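Local coordinates for protein methyl transferase from Methanosarcina acetivorans (Methanosarcina acetivorans, PDB 6MRO) that binds S-adenosyl-L-homocysteine and calcium ions and probably transfers a methyl group from S-adenosylmethionine, at residues 107-112 against 134-139; 171-176 against 186-191; 17-22 against 175-180. The protein carries 1 engineered substitution. All coordinates share one frame; numbering follows the deposited sequence.

Contact 1 (107-112 against 134-139). With SAH (S-adenosyl-L-homocysteine), chain B.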
loop_
_atom_site.group_PDB
_atom_site.type_symbol
_atom_site.label_atom_id
_atom_site.label_comp_id
_atom_site.label_asym_id
_atom_site.label_seq_id
_atom_site.Cartn_x
_atom_site.Cartn_y
_atom_site.Cartn_z
ATOM N N GLY A 107 -4.287 -1.091 0.320
ATOM C CA GLY A 107 -5.129 -2.135 -0.233
ATOM C C GLY A 107 -4.441 -3.327 -0.881
ATOM O O GLY A 107 -5.147 -4.196 -1.431
ATOM N N LEU A 108 -3.106 -3.419 -0.849
ATOM C CA LEU A 108 -2.467 -4.606 -1.426
ATOM C C LEU A 108 -2.522 -5.790 -0.463
ATOM O O LEU A 108 -2.952 -6.888 -0.840
ATOM C CB LEU A 108 -1.018 -4.307 -1.822
ATOM C CG LEU A 108 -0.222 -5.531 -2.325
ATOM C CD1 LEU A 108 -0.927 -6.212 -3.536
ATOM C CD2 LEU A 108 1.246 -5.185 -2.683
ATOM N N PHE A 109 -2.083 -5.588 0.782
ATOM C CA PHE A 109 -2.170 -6.654 1.776
ATOM C C PHE A 109 -3.552 -7.281 1.756
ATOM O O PHE A 109 -3.686 -8.508 1.828
ATOM C CB PHE A 109 -1.856 -6.122 3.172
ATOM C CG PHE A 109 -2.111 -7.129 4.263
ATOM C CD1 PHE A 109 -1.285 -8.231 4.411
ATOM C CD2 PHE A 109 -3.193 -6.983 5.115
ATOM C CE1 PHE A 109 -1.519 -9.175 5.414
ATOM C CE2 PHE A 109 -3.440 -7.917 6.121
ATOM C CZ PHE A 109 -2.607 -9.010 6.270
ATOM N N HIS A 110 -4.581 -6.441 1.580
ATOM C CA HIS A 110 -5.971 -6.880 1.534
ATOM C C HIS A 110 -6.199 -7.969 0.492
ATOM O O HIS A 110 -7.028 -8.858 0.699
ATOM C CB HIS A 110 -6.862 -5.656 1.257
ATOM C CG HIS A 110 -8.305 -5.977 1.012
ATOM N ND1 HIS A 110 -9.160 -6.386 2.015
ATOM C CD2 HIS A 110 -9.052 -5.915 -0.118
ATOM C CE1 HIS A 110 -10.367 -6.582 1.510
ATOM N NE2 HIS A 110 -10.329 -6.300 0.218
ATOM N N VAL A 111 -5.475 -7.931 -0.632
ATOM C CA VAL A 111 -5.729 -8.891 -1.702
ATOM C C VAL A 111 -4.725 -10.029 -1.740
ATOM O O VAL A 111 -4.969 -11.019 -2.442
ATOM C CB VAL A 111 -5.792 -8.204 -3.086
ATOM C CG1 VAL A 111 -6.866 -7.139 -3.096
ATOM C CG2 VAL A 111 -4.444 -7.623 -3.476
ATOM N N ILE A 112 -3.613 -9.928 -1.009
ATOM C CA ILE A 112 -2.647 -11.017 -0.953
ATOM C C ILE A 112 -3.307 -12.251 -0.349
ATOM O O ILE A 112 -3.949 -12.177 0.708
ATOM C CB ILE A 112 -1.420 -10.572 -0.140
ATOM C CG1 ILE A 112 -0.688 -9.432 -0.851
ATOM C CG2 ILE A 112 -0.457 -11.748 0.111
ATOM C CD1 ILE A 112 -0.095 -9.825 -2.216
ATOM N N TYR A 134 6.804 0.783 7.581
ATOM C CA TYR A 134 5.769 0.156 6.771
ATOM C C TYR A 134 4.426 0.683 7.251
ATOM O O TYR A 134 4.098 0.558 8.442
ATOM C CB TYR A 134 5.830 -1.367 6.898
ATOM C CG TYR A 134 4.735 -2.152 6.183
ATOM C CD1 TYR A 134 3.921 -3.031 6.884
ATOM C CD2 TYR A 134 4.549 -2.036 4.803
ATOM C CE1 TYR A 134 2.946 -3.756 6.246
ATOM C CE2 TYR A 134 3.565 -2.770 4.139
ATOM C CZ TYR A 134 2.771 -3.628 4.881
ATOM O OH TYR A 134 1.812 -4.368 4.258
ATOM N N PHE A 135 3.670 1.288 6.334
ATOM C CA PHE A 135 2.321 1.781 6.593
ATOM C C PHE A 135 1.354 1.025 5.697
ATOM O O PHE A 135 1.510 1.029 4.467
ATOM C CB PHE A 135 2.223 3.281 6.314
ATOM C CG PHE A 135 3.111 4.107 7.192
ATOM C CD1 PHE A 135 2.779 4.308 8.524
ATOM C CD2 PHE A 135 4.263 4.686 6.689
ATOM C CE1 PHE A 135 3.593 5.064 9.355
ATOM C CE2 PHE A 135 5.077 5.465 7.503
ATOM C CZ PHE A 135 4.750 5.653 8.836
ATOM N N MET A 136 0.363 0.381 6.308
ATOM C CA MET A 136 -0.558 -0.467 5.572
ATOM C C MET A 136 -1.985 -0.110 5.939
ATOM O O MET A 136 -2.316 0.019 7.120
ATOM C CB MET A 136 -0.276 -1.943 5.857
ATOM C CG MET A 136 -1.139 -2.918 5.072
ATOM S SD MET A 136 -2.738 -3.278 5.854
ATOM C CE MET A 136 -2.167 -4.337 7.191
ATOM N N LEU A 137 -2.825 0.039 4.921
ATOM C CA LEU A 137 -4.228 0.379 5.093
ATOM C C LEU A 137 -5.089 -0.763 4.584
ATOM O O LEU A 137 -4.906 -1.226 3.450
ATOM C CB LEU A 137 -4.529 1.685 4.353
ATOM C CG LEU A 137 -5.962 2.206 4.258
ATOM C CD1 LEU A 137 -6.393 2.733 5.603
ATOM C CD2 LEU A 137 -6.006 3.325 3.183
ATOM N N CYS A 138 -6.039 -1.202 5.410
ATOM C CA CYS A 138 -6.917 -2.297 5.027
ATOM C C CYS A 138 -8.278 -2.122 5.694
ATOM O O CYS A 138 -8.434 -1.364 6.656
ATOM C CB CYS A 138 -6.284 -3.652 5.392
ATOM S SG CYS A 138 -6.010 -3.863 7.179
ATOM N N PHE A 139 -9.271 -2.822 5.160
ATOM C CA PHE A 139 -10.587 -2.817 5.785
ATOM C C PHE A 139 -10.526 -3.563 7.112
ATOM O O PHE A 139 -9.840 -4.578 7.234
ATOM C CB PHE A 139 -11.617 -3.461 4.861
ATOM C CG PHE A 139 -11.819 -2.721 3.579
ATOM C CD1 PHE A 139 -12.181 -1.385 3.587
ATOM C CD2 PHE A 139 -11.622 -3.352 2.363
ATOM C CE1 PHE A 139 -12.356 -0.685 2.398
ATOM C CE2 PHE A 139 -11.801 -2.662 1.178
ATOM C CZ PHE A 139 -12.164 -1.325 1.201
HETATM N N SAH B . -2.857 1.171 -4.011
HETATM C CA SAH B . -3.816 1.485 -5.087
HETATM C CB SAH B . -4.409 0.206 -5.665
HETATM C CG SAH B . -4.991 -0.733 -4.608
HETATM S SD SAH B . -5.863 -2.155 -5.304
HETATM C C SAH B . -4.935 2.393 -4.603
HETATM O O SAH B . -5.051 2.668 -3.399
HETATM O OXT SAH B . -5.749 2.852 -5.419
HETATM C "C5'" SAH B . -4.510 -3.360 -5.129
HETATM C "C4'" SAH B . -3.451 -3.233 -6.225
HETATM O "O4'" SAH B . -2.447 -4.217 -6.012
HETATM C "C3'" SAH B . -3.964 -3.414 -7.653
HETATM O "O3'" SAH B . -3.575 -2.270 -8.399
HETATM C "C2'" SAH B . -3.291 -4.697 -8.121
HETATM O "O2'" SAH B . -2.979 -4.736 -9.505
HETATM C "C1'" SAH B . -2.038 -4.732 -7.262
HETATM N N9 SAH B . -1.463 -6.061 -7.028
HETATM C C8 SAH B . -2.110 -7.217 -6.645
HETATM N N7 SAH B . -1.190 -8.185 -6.493
HETATM C C5 SAH B . 0.032 -7.658 -6.751
HETATM C C6 SAH B . 1.317 -8.195 -6.753
HETATM N N6 SAH B . 1.518 -9.472 -6.455
HETATM N N1 SAH B . 2.378 -7.389 -7.070
HETATM C C2 SAH B . 2.181 -6.056 -7.380
HETATM N N3 SAH B . 0.911 -5.522 -7.394
HETATM C C4 SAH B . -0.135 -6.320 -7.069
HETATM O O HOH W 1 -3.633 -3.304 2.298
HETATM O O HOH W 2 -8.467 -6.269 4.730
#
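In this Rossmann-like methyltransferase fold, residues 107-112 leave the carboxyl end of strand 100-106 and turn across the end of the neighbouring parallel strand 132-139 beside the bound S-adenosyl-L-homocysteine. Gly107 prolongs the strand pairing by one bond: its N donates to Leu137 O at 3.2 Å, bent to 144° at the hydrogen but in the carbonyl plane. The same Leu137 O accepts a hydrogen bond from water 1, 2.7 Å away, so two donors grip it. Leu108 turns from the strand to the ligand, resting CD1 3.5 Å from C8 of its adenine. Phe109, with CG anti to the backbone N (chi1 172°), reaches back over the strand, where the doubly bent Met136 chain curls its CE to 3.5 Å from Phe109 CD2. Met136 SD stands obliquely to the ring, a Met-aromatic contact; Arg117 adds a cation-pi interaction. His110, also anti at chi1, forms a T-shaped pair with Phe139, the planes at 88°: Phe139 presents its edge and His110 its face. Water 2 lies in the imidazole plane 2.8 Å from His110 ND1 and gives a weak bond to Phe139 O. Phe139 CD2 comes nearest at His110 CE1, 3.6 Å away, toward the rim of the imidazole.

Contact 2 (171-176 against 186-191)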
loop_
_atom_site.group_PDB
_atom_site.type_symbol
_atom_site.label_atom_id
_atom_site.label_comp_id
_atom_site.label_asym_id
_atom_site.label_seq_id
_atom_site.Cartn_x
_atom_site.Cartn_y
_atom_site.Cartn_z
ATOM N N ILE A 171 -1.985 -0.057 15.521
ATOM C CA ILE A 171 -3.036 -0.345 14.546
ATOM C C ILE A 171 -4.206 0.563 14.911
ATOM O O ILE A 171 -4.844 0.371 15.958
ATOM C CB ILE A 171 -3.452 -1.824 14.561
ATOM C CG1 ILE A 171 -2.229 -2.734 14.385
ATOM C CG2 ILE A 171 -4.492 -2.091 13.478
ATOM C CD1 ILE A 171 -2.493 -4.199 14.686
ATOM N N LYS A 172 -4.479 1.551 14.064
ATOM C CA LYS A 172 -5.431 2.618 14.342
ATOM C C LYS A 172 -6.690 2.456 13.499
ATOM O O LYS A 172 -6.617 2.095 12.320
ATOM C CB LYS A 172 -4.813 3.992 14.046
ATOM C CG LYS A 172 -4.124 4.629 15.226
ATOM C CD LYS A 172 -3.483 5.966 14.857
ATOM C CE LYS A 172 -2.723 6.514 16.057
ATOM N NZ LYS A 172 -1.745 7.574 15.705
ATOM N N ASP A 173 -7.837 2.746 14.100
ATOM C CA ASP A 173 -9.068 2.875 13.330
ATOM C C ASP A 173 -8.976 4.103 12.439
ATOM O O ASP A 173 -8.669 5.203 12.908
ATOM C CB ASP A 173 -10.280 2.997 14.254
ATOM C CG ASP A 173 -10.594 1.703 14.978
ATOM O OD1 ASP A 173 -10.390 1.644 16.209
ATOM O OD2 ASP A 173 -11.055 0.747 14.315
ATOM N N VAL A 174 -9.220 3.913 11.146
ATOM C CA VAL A 174 -9.268 5.025 10.209
ATOM C C VAL A 174 -10.419 4.802 9.234
ATOM O O VAL A 174 -11.265 3.921 9.431
ATOM C CB VAL A 174 -7.932 5.192 9.458
ATOM C CG1 VAL A 174 -6.795 5.563 10.420
ATOM C CG2 VAL A 174 -7.596 3.921 8.674
ATOM N N ILE A 175 -10.476 5.622 8.198
ATOM C CA ILE A 175 -11.486 5.530 7.154
ATOM C C ILE A 175 -10.785 5.200 5.843
ATOM O O ILE A 175 -9.647 5.629 5.618
ATOM C CB ILE A 175 -12.276 6.850 7.055
ATOM C CG1 ILE A 175 -13.255 6.966 8.221
ATOM C CG2 ILE A 175 -13.019 6.945 5.735
ATOM C CD1 ILE A 175 -14.112 5.747 8.392
ATOM N N PHE A 176 -11.437 4.399 5.003
ATOM C CA PHE A 176 -10.953 4.085 3.665
ATOM C C PHE A 176 -11.937 4.689 2.671
ATOM O O PHE A 176 -13.134 4.383 2.722
ATOM C CB PHE A 176 -10.825 2.574 3.464
ATOM C CG PHE A 176 -10.264 2.178 2.122
ATOM C CD1 PHE A 176 -8.925 1.872 1.986
ATOM C CD2 PHE A 176 -11.086 2.089 1.006
ATOM C CE1 PHE A 176 -8.400 1.499 0.757
ATOM C CE2 PHE A 176 -10.576 1.711 -0.224
ATOM C CZ PHE A 176 -9.227 1.418 -0.349
ATOM N N GLN A 186 -14.947 1.461 7.229
ATOM C CA GLN A 186 -14.110 1.345 8.420
ATOM C C GLN A 186 -12.838 0.576 8.090
ATOM O O GLN A 186 -12.867 -0.457 7.418
ATOM C CB GLN A 186 -14.857 0.639 9.554
ATOM C CG GLN A 186 -15.901 1.507 10.238
ATOM C CD GLN A 186 -16.489 0.825 11.439
ATOM O OE1 GLN A 186 -16.350 -0.391 11.601
ATOM N NE2 GLN A 186 -17.157 1.597 12.300
ATOM N N ALA A 187 -11.716 1.075 8.585
ATOM C CA ALA A 187 -10.424 0.589 8.133
ATOM C C ALA A 187 -9.442 0.583 9.299
ATOM O O ALA A 187 -9.685 1.184 10.354
ATOM C CB ALA A 187 -9.894 1.447 6.975
ATOM N N TYR A 188 -8.330 -0.125 9.094
ATOM C CA TYR A 188 -7.185 -0.124 9.995
ATOM C C TYR A 188 -5.971 0.472 9.300
ATOM O O TYR A 188 -5.731 0.210 8.116
ATOM C CB TYR A 188 -6.826 -1.537 10.458
ATOM C CG TYR A 188 -7.673 -2.053 11.586
ATOM C CD1 TYR A 188 -8.066 -1.217 12.621
ATOM C CD2 TYR A 188 -8.085 -3.387 11.620
ATOM C CE1 TYR A 188 -8.839 -1.689 13.663
ATOM C CE2 TYR A 188 -8.857 -3.869 12.656
ATOM C CZ TYR A 188 -9.236 -3.010 13.675
ATOM O OH TYR A 188 -10.018 -3.485 14.708
ATOM N N LEU A 189 -5.187 1.250 10.044
ATOM C CA LEU A 189 -3.882 1.712 9.582
ATOM C C LEU A 189 -2.819 1.139 10.508
ATOM O O LEU A 189 -2.807 1.433 11.711
ATOM C CB LEU A 189 -3.798 3.235 9.552
ATOM C CG LEU A 189 -2.436 3.757 9.075
ATOM C CD1 LEU A 189 -2.290 3.570 7.570
ATOM C CD2 LEU A 189 -2.249 5.214 9.478
ATOM N N LEU A 190 -1.957 0.302 9.950
ATOM C CA LEU A 190 -0.824 -0.247 10.668
ATOM C C LEU A 190 0.397 0.631 10.439
ATOM O O LEU A 190 0.733 0.961 9.291
ATOM C CB LEU A 190 -0.549 -1.678 10.203
ATOM C CG LEU A 190 0.853 -2.225 10.484
ATOM C CD1 LEU A 190 1.018 -2.509 11.980
ATOM C CD2 LEU A 190 1.055 -3.493 9.657
ATOM N N SER A 191 1.065 0.992 11.527
ATOM C CA SER A 191 2.399 1.571 11.485
ATOM C C SER A 191 3.354 0.541 12.067
ATOM O O SER A 191 3.184 0.112 13.217
ATOM C CB SER A 191 2.467 2.880 12.267
ATOM O OG SER A 191 3.811 3.338 12.380
HETATM O O HOH W 3 -11.855 0.454 11.833
#
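Four backbone hydrogen bonds hold residues 171-176 and 186-191 together as antiparallel strands, with Lys172-Leu189 and Val174-Ala187 as the hydrogen-bonded pairs. Lys172 N reaches Leu189 O at 2.9 Å, and the return bond from Leu189 N lies in the plane of the Lys172 carbonyl. At the second pair Val174 N donates almost straight (174°) to Ala187 O, whereas Ala187 N meets Val174 O at a bent 137°; both donors stand well above the carbonyl planes. The short strand segments run 130° apart in direction. CA-H...O contacts fill the intervals, among them Tyr188 CA to Lys172 O at 3.3 Å.

Apolar contacts line both faces. On the side of Ile171, Asp173 and Tyr188, Ile171 CG2, anti to the backbone N, lies over the Tyr188 ring as a CH-pi contact, 4.1 Å from the centroid, while CG1 of the same isoleucine leans toward Leu190. On the other face Val174 straddles two neighbours: CG2 approaches Ala187 CB at 3.8 Å and CG1 packs on Leu189 CB. Phe176 CB also meets the Ala187 methyl.

Polar side-chain contacts gather at Asp173. Its carboxylate runs alongside Tyr188, OD2 lying 3.4 Å from Tyr188 CE1, and forms a salt bridge with Lys142. Water 3 donates both to Asp173 OD2 and to Ala187 O, 2.7 Å from the latter, so Ala187 O is held by a backbone N-H and a water together.

Helix 155-162 meets the Ile171-Tyr188 face through Ile158, and Leu137 of strand 132-139 touches Val174 from the other. This is the antiparallel beta hairpin of strands 167-177 and 184-193, the 7-6 end of the 3-2-1-4-5-7-6 sheet characteristic of class I S-adenosylmethionine-dependent methyltransferases.

Contact 3 (17-22 against 175-180)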
loop_
_atom_site.group_PDB
_atom_site.type_symbol
_atom_site.label_atom_id
_atom_site.label_comp_id
_atom_site.label_asym_id
_atom_site.label_seq_id
_atom_site.Cartn_x
_atom_site.Cartn_y
_atom_site.Cartn_z
ATOM N N HIS A 17 -8.039 10.805 -5.589
ATOM C CA HIS A 17 -7.237 11.547 -4.629
ATOM C C HIS A 17 -6.459 10.535 -3.796
ATOM O O HIS A 17 -6.770 9.339 -3.814
ATOM C CB HIS A 17 -8.120 12.448 -3.741
ATOM C CG HIS A 17 -9.240 11.728 -3.047
ATOM N ND1 HIS A 17 -10.429 11.422 -3.676
ATOM C CD2 HIS A 17 -9.372 11.305 -1.768
ATOM C CE1 HIS A 17 -11.240 10.827 -2.817
ATOM N NE2 HIS A 17 -10.623 10.736 -1.652
ATOM N N PRO A 18 -5.434 10.973 -3.068
ATOM C CA PRO A 18 -4.756 10.054 -2.149
ATOM C C PRO A 18 -5.713 9.621 -1.056
ATOM O O PRO A 18 -6.651 10.337 -0.715
ATOM C CB PRO A 18 -3.606 10.897 -1.576
ATOM C CG PRO A 18 -3.431 12.023 -2.568
ATOM C CD PRO A 18 -4.801 12.303 -3.089
ATOM N N GLN A 19 -5.471 8.431 -0.508
ATOM C CA GLN A 19 -6.264 7.991 0.630
ATOM C C GLN A 19 -6.041 8.931 1.814
ATOM O O GLN A 19 -4.896 9.288 2.115
ATOM C CB GLN A 19 -5.907 6.558 1.033
ATOM C CG GLN A 19 -6.530 5.522 0.113
ATOM C CD GLN A 19 -8.008 5.391 0.335
ATOM O OE1 GLN A 19 -8.550 5.915 1.309
ATOM N NE2 GLN A 19 -8.687 4.751 -0.602
ATOM N N PRO A 20 -7.106 9.333 2.510
ATOM C CA PRO A 20 -6.917 10.258 3.639
ATOM C C PRO A 20 -5.983 9.723 4.706
ATOM O O PRO A 20 -5.227 10.509 5.291
ATOM C CB PRO A 20 -8.344 10.458 4.162
ATOM C CG PRO A 20 -9.197 10.286 2.945
ATOM C CD PRO A 20 -8.512 9.271 2.069
ATOM N N ALA A 21 -5.981 8.411 4.956
ATOM C CA ALA A 21 -5.096 7.874 5.990
ATOM C C ALA A 21 -3.636 8.162 5.671
ATOM O O ALA A 21 -2.840 8.450 6.571
ATOM C CB ALA A 21 -5.326 6.370 6.160
ATOM N N PHE A 22 -3.266 8.113 4.386
ATOM C CA PHE A 22 -1.884 8.408 4.023
ATOM C C PHE A 22 -1.613 9.910 3.971
ATOM O O PHE A 22 -0.508 10.342 4.324
ATOM C CB PHE A 22 -1.554 7.715 2.699
ATOM C CG PHE A 22 -1.385 6.221 2.842
ATOM C CD1 PHE A 22 -0.230 5.689 3.401
ATOM C CD2 PHE A 22 -2.381 5.355 2.441
ATOM C CE1 PHE A 22 -0.086 4.310 3.562
ATOM C CE2 PHE A 22 -2.243 3.969 2.603
ATOM C CZ PHE A 22 -1.100 3.454 3.160
ATOM N N ILE A 175 -10.476 5.622 8.198
ATOM C CA ILE A 175 -11.486 5.530 7.154
ATOM C C ILE A 175 -10.785 5.200 5.843
ATOM O O ILE A 175 -9.647 5.629 5.618
ATOM C CB ILE A 175 -12.276 6.850 7.055
ATOM C CG1 ILE A 175 -13.255 6.966 8.221
ATOM C CG2 ILE A 175 -13.019 6.945 5.735
ATOM C CD1 ILE A 175 -14.112 5.747 8.392
ATOM N N PHE A 176 -11.437 4.399 5.003
ATOM C CA PHE A 176 -10.953 4.085 3.665
ATOM C C PHE A 176 -11.937 4.689 2.671
ATOM O O PHE A 176 -13.134 4.383 2.722
ATOM C CB PHE A 176 -10.825 2.574 3.464
ATOM C CG PHE A 176 -10.264 2.178 2.122
ATOM C CD1 PHE A 176 -8.925 1.872 1.986
ATOM C CD2 PHE A 176 -11.086 2.089 1.006
ATOM C CE1 PHE A 176 -8.400 1.499 0.757
ATOM C CE2 PHE A 176 -10.576 1.711 -0.224
ATOM C CZ PHE A 176 -9.227 1.418 -0.349
ATOM N N ASP A 177 -11.451 5.572 1.799
ATOM C CA ASP A 177 -12.341 6.181 0.816
ATOM C C ASP A 177 -12.570 5.203 -0.321
ATOM O O ASP A 177 -11.642 4.532 -0.783
ATOM C CB ASP A 177 -11.770 7.492 0.268
ATOM C CG ASP A 177 -12.017 8.671 1.183
ATOM O OD1 ASP A 177 -12.705 8.494 2.217
ATOM O OD2 ASP A 177 -11.516 9.774 0.872
ATOM N N SER A 178 -13.812 5.130 -0.782
ATOM C CA SER A 178 -14.184 4.157 -1.793
ATOM C C SER A 178 -15.155 4.787 -2.777
ATOM O O SER A 178 -15.885 5.738 -2.461
ATOM C CB SER A 178 -14.808 2.908 -1.151
ATOM O OG SER A 178 -15.365 2.015 -2.110
ATOM N N LEU A 179 -15.187 4.217 -3.977
ATOM C CA LEU A 179 -16.185 4.644 -4.944
ATOM C C LEU A 179 -17.542 3.995 -4.721
ATOM O O LEU A 179 -18.519 4.445 -5.326
ATOM C CB LEU A 179 -15.700 4.351 -6.360
ATOM C CG LEU A 179 -14.498 5.184 -6.795
ATOM C CD1 LEU A 179 -14.138 4.839 -8.223
ATOM C CD2 LEU A 179 -14.852 6.673 -6.671
ATOM N N LEU A 180 -17.632 2.962 -3.893
ATOM C CA LEU A 180 -18.910 2.306 -3.664
ATOM C C LEU A 180 -19.704 3.047 -2.588
ATOM O O LEU A 180 -19.150 3.803 -1.787
ATOM C CB LEU A 180 -18.695 0.841 -3.295
ATOM C CG LEU A 180 -18.155 0.012 -4.471
ATOM C CD1 LEU A 180 -17.859 -1.418 -4.052
ATOM C CD2 LEU A 180 -19.117 0.022 -5.663
HETATM O O HOH W 4 -7.820 6.478 3.940
#
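Gln19 lays its side-chain amide over one face of the Phe176 ring, the two planes 26° apart and NE2 3.4 Å from Phe176 CZ. A bend at chi2 (-73°) turns the amide so that both its ends meet the backbone of Asp177. Gln19 OE1 accepts from Asp177 N, and Gln19 NE2 donates to Asp177 O; both bonds are 3.0 Å long, each carbonyl using a lone pair. This two-point grip fixes which way round the amide lies and holds it tilted over the phenyl ring. Water 4 donates hydrogen bonds to Gln19 OE1 and Ile175 O and accepts one from Ala21 N, joining the first turn of the helix to the strand.

The Asp177 carboxylate has its own partner, His17. His17 NE2 donates to Asp177 OD2 at 2.8 Å, nearly straight (170°) and in the imidazole plane, using the anti lone pair of the oxygen; this would be expected to favour a charged carboxylate. Pro20 CG touches the same Asp177 OD2 at 3.2 Å.

Gln19 is the N-cap residue of helix 20-27, and its side chain also touches Ser106 of strand 100-106, a ligand-binding residue. The contact thus ties the start of this helix, which borders helix 45-51 and strand 132-139, to the end of edge strand 167-177.

How the contacts relate
All three contacts reach one mixed sheet, with centres about 10 Å apart between contacts 1 and 2, about 11 Å between 2 and 3, and about 13 Å between 1 and 3. Strand 132-139 of contact 1 pairs with strand 184-193 of contact 2 through Cys138 O and Tyr188 N, 2.7 Å apart, a probable hydrogen bond. Contact 2 shares Ile175 and Phe176 with contact 3, where strand 167-177 runs on to meet the chain's early part. Contact 1 closes before contact 2 opens and lies inside the long loop closed by contact 3. Phe176 packs on Leu137 and Phe139, linking contacts 2 and 3 to contact 1 near the ligand pocket.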